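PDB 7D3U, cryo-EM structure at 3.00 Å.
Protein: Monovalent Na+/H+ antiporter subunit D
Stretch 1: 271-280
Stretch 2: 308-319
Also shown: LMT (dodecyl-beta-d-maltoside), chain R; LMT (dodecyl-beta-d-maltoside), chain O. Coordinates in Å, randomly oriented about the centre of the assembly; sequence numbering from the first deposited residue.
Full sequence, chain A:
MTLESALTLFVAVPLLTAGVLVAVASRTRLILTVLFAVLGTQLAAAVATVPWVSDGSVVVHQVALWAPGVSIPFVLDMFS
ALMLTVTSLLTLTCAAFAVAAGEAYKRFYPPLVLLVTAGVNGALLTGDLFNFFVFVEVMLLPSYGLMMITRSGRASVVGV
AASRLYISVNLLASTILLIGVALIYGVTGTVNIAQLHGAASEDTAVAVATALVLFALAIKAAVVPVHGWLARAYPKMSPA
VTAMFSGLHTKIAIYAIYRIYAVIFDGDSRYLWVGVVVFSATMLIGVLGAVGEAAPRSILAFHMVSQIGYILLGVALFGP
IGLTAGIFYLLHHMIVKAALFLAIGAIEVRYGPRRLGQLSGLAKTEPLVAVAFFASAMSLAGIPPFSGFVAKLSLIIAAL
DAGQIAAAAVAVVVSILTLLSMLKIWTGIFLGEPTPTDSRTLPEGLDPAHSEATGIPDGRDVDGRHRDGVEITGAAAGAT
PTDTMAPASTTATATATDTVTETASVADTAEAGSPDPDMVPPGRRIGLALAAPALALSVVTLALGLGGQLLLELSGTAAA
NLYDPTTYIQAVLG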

ATOM      1  N   TYR A 271       7.398 -21.796 -12.331  1.00 78.77           N
ATOM      2  CA  TYR A 271       7.780 -20.465 -11.881  1.00 78.77           C
ATOM      3  C   TYR A 271       7.364 -20.215 -10.436  1.00 78.77           C
ATOM      4  O   TYR A 271       7.024 -19.090 -10.069  1.00 78.77           O
ATOM      5  CB  TYR A 271       7.186 -19.396 -12.794  1.00 78.77           C
ATOM      6  CG  TYR A 271       7.051 -19.822 -14.234  1.00 78.77           C
ATOM      7  CD1 TYR A 271       8.152 -19.846 -15.075  1.00 78.77           C
ATOM      8  CD2 TYR A 271       5.820 -20.193 -14.757  1.00 78.77           C
ATOM      9  CE1 TYR A 271       8.035 -20.230 -16.391  1.00 78.77           C
ATOM     10  CE2 TYR A 271       5.694 -20.578 -16.074  1.00 78.77           C
ATOM     11  CZ  TYR A 271       6.803 -20.594 -16.885  1.00 78.77           C
ATOM     12  OH  TYR A 271       6.686 -20.978 -18.200  1.00 78.77           O
ATOM     13  N   LEU A 272       7.363 -21.257  -9.611  1.00 75.05           N
ATOM     14  CA  LEU A 272       7.121 -21.083  -8.187  1.00 75.05           C
ATOM     15  C   LEU A 272       8.380 -20.712  -7.422  1.00 75.05           C
ATOM     16  O   LEU A 272       8.282 -20.129  -6.336  1.00 75.05           O
ATOM     17  CB  LEU A 272       6.519 -22.355  -7.587  1.00 75.05           C
ATOM     18  CG  LEU A 272       5.037 -22.587  -7.877  1.00 75.05           C
ATOM     19  CD1 LEU A 272       4.530 -23.809  -7.134  1.00 75.05           C
ATOM     20  CD2 LEU A 272       4.229 -21.360  -7.509  1.00 75.05           C
ATOM     21  N   TRP A 273       9.556 -21.036  -7.963  1.00 79.33           N
ATOM     22  CA  TRP A 273      10.797 -20.713  -7.272  1.00 79.33           C
ATOM     23  C   TRP A 273      11.002 -19.208  -7.177  1.00 79.33           C
ATOM     24  O   TRP A 273      11.511 -18.709  -6.167  1.00 79.33           O
ATOM     25  CB  TRP A 273      11.977 -21.374  -7.982  1.00 79.33           C
ATOM     26  CG  TRP A 273      12.220 -20.840  -9.354  1.00 79.33           C
ATOM     27  CD1 TRP A 273      11.741 -21.345 -10.525  1.00 79.33           C
ATOM     28  CD2 TRP A 273      13.009 -19.698  -9.702  1.00 79.33           C
ATOM     29  NE1 TRP A 273      12.179 -20.586 -11.581  1.00 79.33           N
ATOM     30  CE2 TRP A 273      12.958 -19.567 -11.100  1.00 79.33           C
ATOM     31  CE3 TRP A 273      13.749 -18.772  -8.965  1.00 79.33           C
ATOM     32  CZ2 TRP A 273      13.621 -18.550 -11.777  1.00 79.33           C
ATOM     33  CZ3 TRP A 273      14.403 -17.762  -9.638  1.00 79.33           C
ATOM     34  CH2 TRP A 273      14.337 -17.659 -11.028  1.00 79.33           C
ATOM     35  N   VAL A 274      10.607 -18.466  -8.213  1.00 77.89           N
ATOM     36  CA  VAL A 274      10.751 -17.013  -8.164  1.00 77.89           C
ATOM     37  C   VAL A 274       9.804 -16.429  -7.127  1.00 77.89           C
ATOM     38  O   VAL A 274      10.158 -15.493  -6.401  1.00 77.89           O
ATOM     39  CB  VAL A 274      10.532 -16.395  -9.559  1.00 77.89           C
ATOM     40  CG1 VAL A 274       9.228 -16.868 -10.162  1.00 77.89           C
ATOM     41  CG2 VAL A 274      10.559 -14.879  -9.479  1.00 77.89           C
ATOM     42  N   GLY A 275       8.596 -16.984  -7.025  1.00 74.31           N
ATOM     43  CA  GLY A 275       7.701 -16.575  -5.959  1.00 74.31           C
ATOM     44  C   GLY A 275       8.295 -16.829  -4.588  1.00 74.31           C
ATOM     45  O   GLY A 275       8.295 -15.950  -3.727  1.00 74.31           O
ATOM     46  N   VAL A 276       8.827 -18.035  -4.377  1.00 73.79           N
ATOM     47  CA  VAL A 276       9.437 -18.367  -3.092  1.00 73.79           C
ATOM     48  C   VAL A 276      10.554 -17.386  -2.764  1.00 73.79           C
ATOM     49  O   VAL A 276      10.601 -16.817  -1.666  1.00 73.79           O
ATOM     50  CB  VAL A 276       9.952 -19.817  -3.100  1.00 73.79           C
ATOM     51  CG1 VAL A 276      10.817 -20.072  -1.884  1.00 73.79           C
ATOM     52  CG2 VAL A 276       8.791 -20.792  -3.141  1.00 73.79           C
ATOM     53  N   VAL A 277      11.455 -17.155  -3.721  1.00 73.20           N
ATOM     54  CA  VAL A 277      12.604 -16.284  -3.480  1.00 73.20           C
ATOM     55  C   VAL A 277      12.147 -14.868  -3.157  1.00 73.20           C
ATOM     56  O   VAL A 277      12.540 -14.287  -2.138  1.00 73.20           O
ATOM     57  CB  VAL A 277      13.553 -16.301  -4.689  1.00 73.20           C
ATOM     58  CG1 VAL A 277      14.557 -15.170  -4.582  1.00 73.20           C
ATOM     59  CG2 VAL A 277      14.263 -17.634  -4.786  1.00 73.20           C
ATOM     60  N   VAL A 278      11.314 -14.288  -4.026  1.00 71.78           N
ATOM     61  CA  VAL A 278      10.920 -12.894  -3.863  1.00 71.78           C
ATOM     62  C   VAL A 278      10.130 -12.702  -2.576  1.00 71.78           C
ATOM     63  O   VAL A 278      10.341 -11.729  -1.844  1.00 71.78           O
ATOM     64  CB  VAL A 278      10.129 -12.420  -5.093  1.00 71.78           C
ATOM     65  CG1 VAL A 278       9.442 -11.099  -4.810  1.00 71.78           C
ATOM     66  CG2 VAL A 278      11.049 -12.292  -6.288  1.00 71.78           C
ATOM     67  N   PHE A 279       9.236 -13.635  -2.253  1.00 71.42           N
ATOM     68  CA  PHE A 279       8.391 -13.440  -1.084  1.00 71.42           C
ATOM     69  C   PHE A 279       9.132 -13.731   0.215  1.00 71.42           C
ATOM     70  O   PHE A 279       8.840 -13.100   1.236  1.00 71.42           O
ATOM     71  CB  PHE A 279       7.134 -14.297  -1.209  1.00 71.42           C
ATOM     72  CG  PHE A 279       6.332 -14.002  -2.445  1.00 71.42           C
ATOM     73  CD1 PHE A 279       6.348 -12.739  -3.009  1.00 71.42           C
ATOM     74  CD2 PHE A 279       5.568 -14.984  -3.047  1.00 71.42           C
ATOM     75  CE1 PHE A 279       5.619 -12.462  -4.145  1.00 71.42           C
ATOM     76  CE2 PHE A 279       4.836 -14.711  -4.185  1.00 71.42           C
ATOM     77  CZ  PHE A 279       4.862 -13.449  -4.731  1.00 71.42           C
ATOM     78  N   SER A 280      10.109 -14.641   0.207  1.00 72.34           N
ATOM     79  CA  SER A 280      10.947 -14.800   1.389  1.00 72.34           C
ATOM     80  C   SER A 280      11.831 -13.577   1.596  1.00 72.34           C
ATOM     81  O   SER A 280      12.001 -13.108   2.731  1.00 72.34           O
ATOM     82  CB  SER A 280      11.794 -16.065   1.266  1.00 72.34           C
ATOM     83  OG  SER A 280      12.184 -16.290  -0.076  1.00 72.34           O
ATOM     84  N   ILE A 308       2.805  -9.019   3.902  1.00 68.25           N
ATOM     85  CA  ILE A 308       2.447  -9.229   2.505  1.00 68.25           C
ATOM     86  C   ILE A 308       3.346 -10.290   1.894  1.00 68.25           C
ATOM     87  O   ILE A 308       2.891 -11.154   1.135  1.00 68.25           O
ATOM     88  CB  ILE A 308       2.523  -7.903   1.727  1.00 68.25           C
ATOM     89  CG1 ILE A 308       1.275  -7.064   1.986  1.00 68.25           C
ATOM     90  CG2 ILE A 308       2.685  -8.165   0.244  1.00 68.25           C
ATOM     91  CD1 ILE A 308      -0.007  -7.794   1.706  1.00 68.25           C
ATOM     92  N   GLY A 309       4.637 -10.244   2.218  1.00 68.10           N
ATOM     93  CA  GLY A 309       5.520 -11.327   1.817  1.00 68.10           C
ATOM     94  C   GLY A 309       5.096 -12.659   2.405  1.00 68.10           C
ATOM     95  O   GLY A 309       5.246 -13.706   1.772  1.00 68.10           O
ATOM     96  N   TYR A 310       4.571 -12.634   3.630  1.00 68.60           N
ATOM     97  CA  TYR A 310       4.058 -13.852   4.255  1.00 68.60           C
ATOM     98  C   TYR A 310       2.882 -14.423   3.472  1.00 68.60           C
ATOM     99  O   TYR A 310       2.837 -15.622   3.183  1.00 68.60           O
ATOM    100  CB  TYR A 310       3.628 -13.562   5.692  1.00 68.60           C
ATOM    101  CG  TYR A 310       4.615 -13.974   6.753  1.00 68.60           C
ATOM    102  CD1 TYR A 310       4.604 -15.258   7.274  1.00 68.60           C
ATOM    103  CD2 TYR A 310       5.539 -13.073   7.253  1.00 68.60           C
ATOM    104  CE1 TYR A 310       5.495 -15.635   8.248  1.00 68.60           C
ATOM    105  CE2 TYR A 310       6.433 -13.441   8.229  1.00 68.60           C
ATOM    106  CZ  TYR A 310       6.407 -14.723   8.723  1.00 68.60           C
ATOM    107  OH  TYR A 310       7.303 -15.091   9.697  1.00 68.60           O
ATOM    108  N   ILE A 311       1.911 -13.573   3.137  1.00 66.46           N
ATOM    109  CA  ILE A 311       0.694 -14.039   2.479  1.00 66.46           C
ATOM    110  C   ILE A 311       1.010 -14.590   1.097  1.00 66.46           C
ATOM    111  O   ILE A 311       0.627 -15.714   0.754  1.00 66.46           O
ATOM    112  CB  ILE A 311      -0.342 -12.905   2.399  1.00 66.46           C
ATOM    113  CG1 ILE A 311      -0.700 -12.408   3.794  1.00 66.46           C
ATOM    114  CG2 ILE A 311      -1.578 -13.382   1.680  1.00 66.46           C
ATOM    115  CD1 ILE A 311      -1.434 -11.103   3.783  1.00 66.46           C
ATOM    116  N   LEU A 312       1.706 -13.799   0.279  1.00 68.34           N
ATOM    117  CA  LEU A 312       2.011 -14.216  -1.083  1.00 68.34           C
ATOM    118  C   LEU A 312       2.841 -15.487  -1.124  1.00 68.34           C
ATOM    119  O   LEU A 312       2.853 -16.171  -2.152  1.00 68.34           O
ATOM    120  CB  LEU A 312       2.736 -13.098  -1.825  1.00 68.34           C
ATOM    121  CG  LEU A 312       1.813 -12.035  -2.411  1.00 68.34           C
ATOM    122  CD1 LEU A 312       2.610 -10.941  -3.094  1.00 68.34           C
ATOM    123  CD2 LEU A 312       0.821 -12.665  -3.369  1.00 68.34           C
ATOM    124  N   LEU A 313       3.536 -15.822  -0.036  1.00 68.41           N
ATOM    125  CA  LEU A 313       4.217 -17.108   0.026  1.00 68.41           C
ATOM    126  C   LEU A 313       3.230 -18.259  -0.103  1.00 68.41           C
ATOM    127  O   LEU A 313       3.599 -19.347  -0.555  1.00 68.41           O
ATOM    128  CB  LEU A 313       5.003 -17.221   1.330  1.00 68.41           C
ATOM    129  CG  LEU A 313       5.988 -18.381   1.430  1.00 68.41           C
ATOM    130  CD1 LEU A 313       7.026 -18.275   0.334  1.00 68.41           C
ATOM    131  CD2 LEU A 313       6.646 -18.395   2.795  1.00 68.41           C
ATOM    132  N   GLY A 314       1.972 -18.035   0.280  1.00 69.31           N
ATOM    133  CA  GLY A 314       0.968 -19.074   0.138  1.00 69.31           C
ATOM    134  C   GLY A 314       0.698 -19.453  -1.303  1.00 69.31           C
ATOM    135  O   GLY A 314       0.283 -20.580  -1.583  1.00 69.31           O
ATOM    136  N   VAL A 315       0.920 -18.526  -2.237  1.00 69.03           N
ATOM    137  CA  VAL A 315       0.763 -18.849  -3.651  1.00 69.03           C
ATOM    138  C   VAL A 315       2.055 -19.382  -4.261  1.00 69.03           C
ATOM    139  O   VAL A 315       2.009 -20.020  -5.321  1.00 69.03           O
ATOM    140  CB  VAL A 315       0.260 -17.635  -4.452  1.00 69.03           C
ATOM    141  CG1 VAL A 315       1.262 -16.501  -4.411  1.00 69.03           C
ATOM    142  CG2 VAL A 315      -0.031 -18.033  -5.886  1.00 69.03           C
ATOM    143  N   ALA A 316       3.200 -19.145  -3.623  1.00 71.56           N
ATOM    144  CA  ALA A 316       4.441 -19.780  -4.040  1.00 71.56           C
ATOM    145  C   ALA A 316       4.564 -21.202  -3.518  1.00 71.56           C
ATOM    146  O   ALA A 316       5.505 -21.907  -3.893  1.00 71.56           O
ATOM    147  CB  ALA A 316       5.639 -18.951  -3.575  1.00 71.56           C
ATOM    148  N   LEU A 317       3.637 -21.631  -2.666  1.00 70.32           N
ATOM    149  CA  LEU A 317       3.537 -23.005  -2.192  1.00 70.32           C
ATOM    150  C   LEU A 317       2.262 -23.649  -2.723  1.00 70.32           C
ATOM    151  O   LEU A 317       1.539 -24.326  -1.990  1.00 70.32           O
ATOM    152  CB  LEU A 317       3.566 -23.059  -0.668  1.00 70.32           C
ATOM    153  CG  LEU A 317       4.689 -22.301   0.037  1.00 70.32           C
ATOM    154  CD1 LEU A 317       4.434 -22.261   1.531  1.00 70.32           C
ATOM    155  CD2 LEU A 317       6.032 -22.933  -0.257  1.00 70.32           C
ATOM    156  N   PHE A 318       1.979 -23.417  -4.005  1.00 70.93           N
ATOM    157  CA  PHE A 318       0.701 -23.780  -4.606  1.00 70.93           C
ATOM    158  C   PHE A 318       0.328 -25.225  -4.309  1.00 70.93           C
ATOM    159  O   PHE A 318       1.162 -26.129  -4.391  1.00 70.93           O
ATOM    160  CB  PHE A 318       0.759 -23.551  -6.116  1.00 70.93           C
ATOM    161  CG  PHE A 318      -0.550 -23.141  -6.713  1.00 70.93           C
ATOM    162  CD1 PHE A 318      -0.916 -21.809  -6.759  1.00 70.93           C
ATOM    163  CD2 PHE A 318      -1.415 -24.086  -7.230  1.00 70.93           C
ATOM    164  CE1 PHE A 318      -2.119 -21.429  -7.308  1.00 70.93           C
ATOM    165  CE2 PHE A 318      -2.619 -23.711  -7.781  1.00 70.93           C
ATOM    166  CZ  PHE A 318      -2.971 -22.381  -7.820  1.00 70.93           C
ATOM    167  N   GLY A 319      -0.938 -25.431  -3.964  1.00 72.57           N
ATOM    168  CA  GLY A 319      -1.433 -26.726  -3.579  1.00 72.57           C
ATOM    169  C   GLY A 319      -2.614 -26.595  -2.643  1.00 72.57           C
ATOM    170  O   GLY A 319      -3.059 -25.489  -2.324  1.00 72.57           O
TER
HETATM  171  C1B LMT R1201      12.713 -22.620 -22.072  1.00 82.06           C
HETATM  172  C2B LMT R1201      13.985 -21.970 -22.651  1.00 82.06           C
HETATM  173  C3B LMT R1201      14.755 -22.966 -23.538  1.00 82.06           C
HETATM  174  C4B LMT R1201      14.367 -24.419 -23.186  1.00 82.06           C
HETATM  175  C5B LMT R1201      12.852 -24.564 -23.432  1.00 82.06           C
HETATM  176  C6B LMT R1201      12.334 -25.833 -22.766  1.00 82.06           C
HETATM  177  O1B LMT R1201      11.840 -21.627 -21.646  1.00 82.06           O
HETATM  178  O2B LMT R1201      13.580 -20.884 -23.381  1.00 82.06           O
HETATM  179  O3B LMT R1201      16.106 -22.756 -23.475  1.00 82.06           O
HETATM  180  O4' LMT R1201      15.051 -25.313 -23.976  1.00 82.06           O
HETATM  181  O5B LMT R1201      12.095 -23.440 -23.020  1.00 82.06           O
HETATM  182  O6B LMT R1201      11.012 -26.020 -23.074  1.00 82.06           O
HETATM  183  C1' LMT R1201      10.167 -18.964 -20.404  1.00 82.06           C
HETATM  184  C2' LMT R1201      11.612 -18.859 -20.917  1.00 82.06           C
HETATM  185  C3' LMT R1201      12.486 -19.879 -20.162  1.00 82.06           C
HETATM  186  C4' LMT R1201      11.870 -21.279 -20.281  1.00 82.06           C
HETATM  187  C5' LMT R1201      10.409 -21.148 -19.792  1.00 82.06           C
HETATM  188  C6' LMT R1201      10.001 -22.164 -18.760  1.00 82.06           C
HETATM  189  O1' LMT R1201       9.729 -17.747 -19.963  1.00 82.06           O
HETATM  190  O2' LMT R1201      11.615 -19.197 -22.243  1.00 82.06           O
HETATM  191  O3' LMT R1201      12.586 -19.529 -18.854  1.00 82.06           O
HETATM  192  O5' LMT R1201      10.153 -19.858 -19.309  1.00 82.06           O
HETATM  193  O6' LMT R1201      11.160 -22.736 -18.308  1.00 82.06           O
HETATM  194  C1  LMT R1201       9.651 -17.595 -18.569  1.00 82.06           C
HETATM  195  C2  LMT R1201       8.418 -16.773 -18.352  1.00 82.06           C
HETATM  196  C3  LMT R1201       8.423 -15.877 -17.161  1.00 82.06           C
HETATM  197  C4  LMT R1201       7.147 -16.127 -16.407  1.00 82.06           C
HETATM  198  C5  LMT R1201       7.214 -15.482 -15.068  1.00 82.06           C
HETATM  199  C6  LMT R1201       6.213 -16.045 -14.121  1.00 82.06           C
HETATM  200  C7  LMT R1201       6.351 -15.371 -12.793  1.00 82.06           C
HETATM  201  C8  LMT R1201       5.368 -15.954 -11.845  1.00 82.06           C
HETATM  202  C9  LMT R1201       5.430 -15.360 -10.479  1.00 82.06           C
HETATM  203  C10 LMT R1201       4.333 -15.984  -9.666  1.00 82.06           C
HETATM  204  C11 LMT R1201       4.880 -16.887  -8.610  1.00 82.06           C
HETATM  205  C12 LMT R1201       4.270 -16.604  -7.281  1.00 82.06           C
HETATM  206  C1B LMT O 609      16.742 -22.048 -11.358  1.00 86.50           C
HETATM  207  C2B LMT O 609      17.266 -22.821 -12.576  1.00 86.50           C
HETATM  208  C3B LMT O 609      18.798 -22.768 -12.596  1.00 86.50           C
HETATM  209  C4B LMT O 609      19.285 -21.311 -12.774  1.00 86.50           C
HETATM  210  C5B LMT O 609      18.398 -20.367 -11.927  1.00 86.50           C
HETATM  211  C6B LMT O 609      17.585 -19.426 -12.820  1.00 86.50           C
HETATM  212  O1B LMT O 609      16.646 -22.964 -10.322  1.00 86.50           O
HETATM  213  O2B LMT O 609      16.825 -24.111 -12.449  1.00 86.50           O
HETATM  214  O3B LMT O 609      19.324 -23.614 -13.539  1.00 86.50           O
HETATM  215  O4' LMT O 609      20.593 -21.189 -12.358  1.00 86.50           O
HETATM  216  O5B LMT O 609      17.592 -21.010 -10.947  1.00 86.50           O
HETATM  217  O6B LMT O 609      17.274 -18.285 -12.131  1.00 86.50           O
HETATM  218  C1' LMT O 609      14.542 -24.010  -6.964  1.00 86.50           C
HETATM  219  C2' LMT O 609      13.954 -24.570  -8.274  1.00 86.50           C
HETATM  220  C3' LMT O 609      14.930 -24.349  -9.467  1.00 86.50           C
HETATM  221  C4' LMT O 609      15.514 -22.925  -9.493  1.00 86.50           C
HETATM  222  C5' LMT O 609      15.998 -22.642  -8.053  1.00 86.50           C
HETATM  223  C6' LMT O 609      16.754 -21.352  -7.874  1.00 86.50           C
HETATM  224  O1' LMT O 609      13.594 -24.004  -5.982  1.00 86.50           O
HETATM  225  O2' LMT O 609      13.766 -25.918  -8.112  1.00 86.50           O
HETATM  226  O3' LMT O 609      14.309 -24.613 -10.652  1.00 86.50           O
HETATM  227  O5' LMT O 609      14.916 -22.666  -7.175  1.00 86.50           O
HETATM  228  O6' LMT O 609      16.703 -21.069  -6.536  1.00 86.50           O
HETATM  229  C1  LMT O 609      14.110 -24.011  -4.671  1.00 86.50           C
HETATM  230  C2  LMT O 609      13.967 -22.597  -4.193  1.00 86.50           C
HETATM  231  C3  LMT O 609      14.748 -22.221  -2.979  1.00 86.50           C
HETATM  232  C4  LMT O 609      14.711 -20.722  -2.872  1.00 86.50           C
HETATM  233  C5  LMT O 609      15.191 -20.287  -1.531  1.00 86.50           C
HETATM  234  C6  LMT O 609      15.093 -18.809  -1.348  1.00 86.50           C
HETATM  235  C7  LMT O 609      15.315 -18.467   0.094  1.00 86.50           C
HETATM  236  C8  LMT O 609      15.684 -17.030   0.207  1.00 86.50           C
HETATM  237  C9  LMT O 609      16.175 -16.641   1.563  1.00 86.50           C
HETATM  238  C10 LMT O 609      16.053 -15.149   1.682  1.00 86.50           C
HETATM  239  C11 LMT O 609      16.943 -14.442   0.711  1.00 86.50           C
HETATM  240  C12 LMT O 609      17.115 -13.005   1.072  1.00 86.50           C

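The two stretches pack as nearly antiparallel helices: the N-to-C directions of helix 272-280 and helix 308-316 differ by 167°, and the axes approach to 8.4 Å. The register follows from the nearest alpha carbons, Gly-275 CA to Ala-316 CA at 5.0 Å and Phe-279 CA to Gly-309 CA at 4.6 Å. No hydrogen bond crosses the interface, and its 475 Å² of buried surface, summed over both sides, is held by van der Waals packing, mostly of apolar side chains against each other and against backbone.

Tyr-271 does not reach the second stretch; one face of its ring is covered by C4 of the chain R maltoside. Leu-272 makes the first contact. Its CA-to-CB bond points toward the partner, and CD2 lies 3.4 Å from Val-315 O and 3.8 Å from Ala-316 CA, while CD1 meets Phe-318 CB at 3.9 Å. Trp-273 and Val-274 point away, and one face of the indole lies against C4' of the chain O maltoside.

Gly-275 lets the backbones come close. Ala-316 CB lies 3.5 Å from Gly-275 C, and a CB modelled ideally on Gly-275 would fall 3.1 Å from Ala-316 CB and clash at 2.5 Å with C12 of the chain R maltoside. Val-276 continues the same contact, with CG2 3.7 Å from Ala-316 CB and N 3.4 Å from that methyl. Ala-316 is therefore a small knob seated among Leu-272, Gly-275, Val-276 and Phe-279. Val-277 turns away, its CG2 lying 3.7 Å from C4 of the chain O maltoside.

Phe-279 has the largest covered area, 124 Å², and is the reciprocal knob, set among Gly-309, Leu-312, Leu-313 and Ala-316. With chi1 at -58° (m), the ring receives Leu-312 CB over one face: that atom lies 3.4 Å from the centroid of the Phe-279 ring and 6° off its normal, a CH-pi arrangement. Leu-312 CD1 adds an apolar contact at 3.5 Å to Phe-279 CE1, and Ala-316 CB approaches the ring edge, 4.0 Å from Phe-279 CD2. Gly-309 leaves room for the backbone here, since an ideal CB on it would clash with Phe-279 O at 3.0 Å; its own O lies 3.6 Å from Phe-279 CB.

Ser-280 points away from the partner. Its OG donates to Val-276 O at 2.3 Å, a contact within its own helix that is shorter than a usual hydrogen bond and so is best not read as an exact length at this resolution.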